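Nitrite transporter NirC (Salmonella enterica subsp. enterica serovar Typhimurium, PDB 4FC4) carries nitrite across the cytoplasmic membrane in both directions, as a pentameric channel of the formate/nitrite transporter family. Local coordinates at residues 121-126 against 205-210. Numbering follows the deposited sequence.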
loop_
_atom_site.group_PDB
_atom_site.type_symbol
_atom_site.label_atom_id
_atom_site.label_comp_id
_atom_site.label_asym_id
_atom_site.label_seq_id
_atom_site.Cartn_x
_atom_site.Cartn_y
_atom_site.Cartn_z
ATOM N N LEU B 121 -15.637 -23.703 -15.981
ATOM C CA LEU B 121 -16.815 -24.556 -15.757
ATOM C C LEU B 121 -17.514 -24.260 -14.412
ATOM O O LEU B 121 -18.753 -24.161 -14.358
ATOM C CB LEU B 121 -16.419 -26.017 -15.802
ATOM C CG LEU B 121 -16.388 -26.775 -17.117
ATOM C CD1 LEU B 121 -16.192 -28.269 -16.776
ATOM C CD2 LEU B 121 -17.693 -26.574 -17.914
ATOM N N LEU B 122 -16.730 -24.199 -13.337
ATOM C CA LEU B 122 -17.264 -23.998 -12.043
ATOM C C LEU B 122 -17.977 -22.644 -12.004
ATOM O O LEU B 122 -19.053 -22.535 -11.427
ATOM C CB LEU B 122 -16.155 -24.027 -10.970
ATOM C CG LEU B 122 -15.309 -25.296 -10.706
ATOM C CD1 LEU B 122 -14.213 -24.943 -9.679
ATOM C CD2 LEU B 122 -16.115 -26.508 -10.222
ATOM N N TYR B 123 -17.379 -21.618 -12.615
ATOM C CA TYR B 123 -17.953 -20.263 -12.568
ATOM C C TYR B 123 -19.319 -20.263 -13.298
ATOM O O TYR B 123 -20.313 -19.600 -12.918
ATOM C CB TYR B 123 -16.926 -19.277 -13.141
ATOM C CG TYR B 123 -17.467 -17.889 -13.285
ATOM C CD1 TYR B 123 -17.553 -17.043 -12.192
ATOM C CD2 TYR B 123 -17.887 -17.439 -14.513
ATOM C CE1 TYR B 123 -18.100 -15.779 -12.313
ATOM C CE2 TYR B 123 -18.401 -16.189 -14.656
ATOM C CZ TYR B 123 -18.522 -15.371 -13.531
ATOM O OH TYR B 123 -19.049 -14.122 -13.683
ATOM N N SER B 124 -19.383 -21.096 -14.323
ATOM C CA SER B 124 -20.577 -21.267 -15.110
ATOM C C SER B 124 -21.717 -21.973 -14.349
ATOM O O SER B 124 -22.881 -21.492 -14.323
ATOM C CB SER B 124 -20.201 -22.029 -16.373
ATOM O OG SER B 124 -21.350 -22.496 -16.998
ATOM N N TRP B 125 -21.379 -23.097 -13.721
ATOM C CA TRP B 125 -22.294 -23.819 -12.894
ATOM C C TRP B 125 -22.671 -23.002 -11.701
ATOM O O TRP B 125 -23.732 -23.212 -11.095
ATOM C CB TRP B 125 -21.620 -25.121 -12.458
ATOM C CG TRP B 125 -21.372 -26.137 -13.553
ATOM C CD1 TRP B 125 -22.066 -26.268 -14.755
ATOM C CD2 TRP B 125 -20.380 -27.235 -13.572
ATOM N NE1 TRP B 125 -21.586 -27.334 -15.506
ATOM C CE2 TRP B 125 -20.595 -27.969 -14.849
ATOM C CE3 TRP B 125 -19.392 -27.690 -12.695
ATOM C CZ2 TRP B 125 -19.841 -29.092 -15.197
ATOM C CZ3 TRP B 125 -18.630 -28.816 -13.070
ATOM C CH2 TRP B 125 -18.869 -29.517 -14.289
ATOM N N GLY B 126 -21.750 -22.110 -11.306
ATOM C CA GLY B 126 -21.958 -21.034 -10.306
ATOM C C GLY B 126 -22.800 -19.831 -10.767
ATOM O O GLY B 126 -22.948 -18.805 -10.020
ATOM N N PHE B 205 -11.171 -17.535 -22.890
ATOM C CA PHE B 205 -11.774 -18.215 -24.003
ATOM C C PHE B 205 -12.820 -19.205 -23.570
ATOM O O PHE B 205 -13.823 -19.377 -24.271
ATOM C CB PHE B 205 -10.741 -18.838 -24.931
ATOM C CG PHE B 205 -9.909 -17.816 -25.688
ATOM C CD1 PHE B 205 -10.476 -16.673 -26.188
ATOM C CD2 PHE B 205 -8.545 -17.998 -25.879
ATOM C CE1 PHE B 205 -9.707 -15.732 -26.868
ATOM C CE2 PHE B 205 -7.773 -17.067 -26.567
ATOM C CZ PHE B 205 -8.356 -15.928 -27.059
ATOM N N ALA B 206 -12.636 -19.805 -22.384
ATOM C CA ALA B 206 -13.526 -20.881 -21.946
ATOM C C ALA B 206 -14.822 -20.224 -21.412
ATOM O O ALA B 206 -15.963 -20.655 -21.732
ATOM C CB ALA B 206 -12.826 -21.799 -20.936
ATOM N N LEU B 207 -14.640 -19.148 -20.663
ATOM C CA LEU B 207 -15.740 -18.332 -20.170
ATOM C C LEU B 207 -16.647 -17.809 -21.294
ATOM O O LEU B 207 -17.867 -17.918 -21.220
ATOM C CB LEU B 207 -15.161 -17.132 -19.420
ATOM C CG LEU B 207 -14.556 -17.383 -18.045
ATOM C CD1 LEU B 207 -13.986 -16.070 -17.554
ATOM C CD2 LEU B 207 -15.586 -17.980 -17.066
ATOM N N SER B 208 -16.069 -17.223 -22.337
ATOM C CA SER B 208 -16.896 -16.821 -23.442
ATOM C C SER B 208 -17.542 -18.047 -24.112
ATOM O O SER B 208 -18.739 -18.016 -24.494
ATOM C CB SER B 208 -16.137 -15.957 -24.446
ATOM O OG SER B 208 -17.052 -15.565 -25.453
ATOM N N TRP B 209 -16.782 -19.136 -24.230
ATOM C CA TRP B 209 -17.305 -20.354 -24.882
ATOM C C TRP B 209 -18.519 -20.898 -24.178
ATOM O O TRP B 209 -19.497 -21.297 -24.836
ATOM C CB TRP B 209 -16.230 -21.439 -25.013
ATOM C CG TRP B 209 -16.681 -22.598 -25.870
ATOM C CD1 TRP B 209 -16.950 -23.902 -25.461
ATOM C CD2 TRP B 209 -16.960 -22.590 -27.324
ATOM N NE1 TRP B 209 -17.358 -24.685 -26.521
ATOM C CE2 TRP B 209 -17.387 -23.971 -27.668
ATOM C CE3 TRP B 209 -16.897 -21.624 -28.338
ATOM C CZ2 TRP B 209 -17.727 -24.341 -28.974
ATOM C CZ3 TRP B 209 -17.238 -22.014 -29.652
ATOM C CH2 TRP B 209 -17.644 -23.343 -29.955
ATOM N N PHE B 210 -18.478 -20.913 -22.833
ATOM C CA PHE B 210 -19.592 -21.464 -22.059
ATOM C C PHE B 210 -20.729 -20.448 -21.924
ATOM O O PHE B 210 -21.729 -20.726 -21.310
ATOM C CB PHE B 210 -19.158 -21.936 -20.655
ATOM C CG PHE B 210 -18.068 -22.991 -20.647
ATOM C CD1 PHE B 210 -18.083 -24.067 -21.560
ATOM C CD2 PHE B 210 -17.030 -22.920 -19.692
ATOM C CE1 PHE B 210 -17.061 -25.009 -21.554
ATOM C CE2 PHE B 210 -16.023 -23.870 -19.661
ATOM C CZ PHE B 210 -16.033 -24.924 -20.591
#
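Leu121 lays one methyl, CD2, over a face of the Phe210 ring. Leu121 CD2 sits 3.8 Å from the centroid of the Phe210 ring and 23° off its normal, a CH-pi contact displaced toward the outer rim. Among the ring atoms, Phe210 CZ is 3.6 Å from Leu121 CD2. Leu121 CG follows behind, 3.9 Å from Phe210 CE2, and the backbone N of Leu121 comes nearer still to Phe210 CE2, at 3.7 Å. On the phenylalanine, CG stands anti to the carbonyl carbon (chi1 -58°), and this carries the ring across to helix 98-125, where it also rests on Ala120, next to Leu121 in the chain, and on Val117, one turn earlier.

The second pairing lies on the other flank of Ser124. Leu207 sends its CD2 to the Tyr123 ring, 3.5 Å from Tyr123 CD2, meeting it obliquely, and the two side chains run at about a right angle to each other. Beyond the ring, the tyrosine hydroxyl is hydrogen-bonded to the backbone N of Leu130, which ties the far end of the side chain to the loop after the helix. Tyr123 also packs on Tyr195 of a neighbouring subunit. Between the two pairs, Ser124 OG approaches Phe210 CB no closer than 4.3 Å, near the closest pass of the backbones, where the CA atoms of Ser124 and Phe210 are 7.0 Å apart.

This is plain helix-end packing within the transmembrane bundle: no hydrogen bond or salt bridge joins the segments, so the fit between the ends of helices 98-125 and 198-209 depends here on the shapes of two methyl-on-ring contacts.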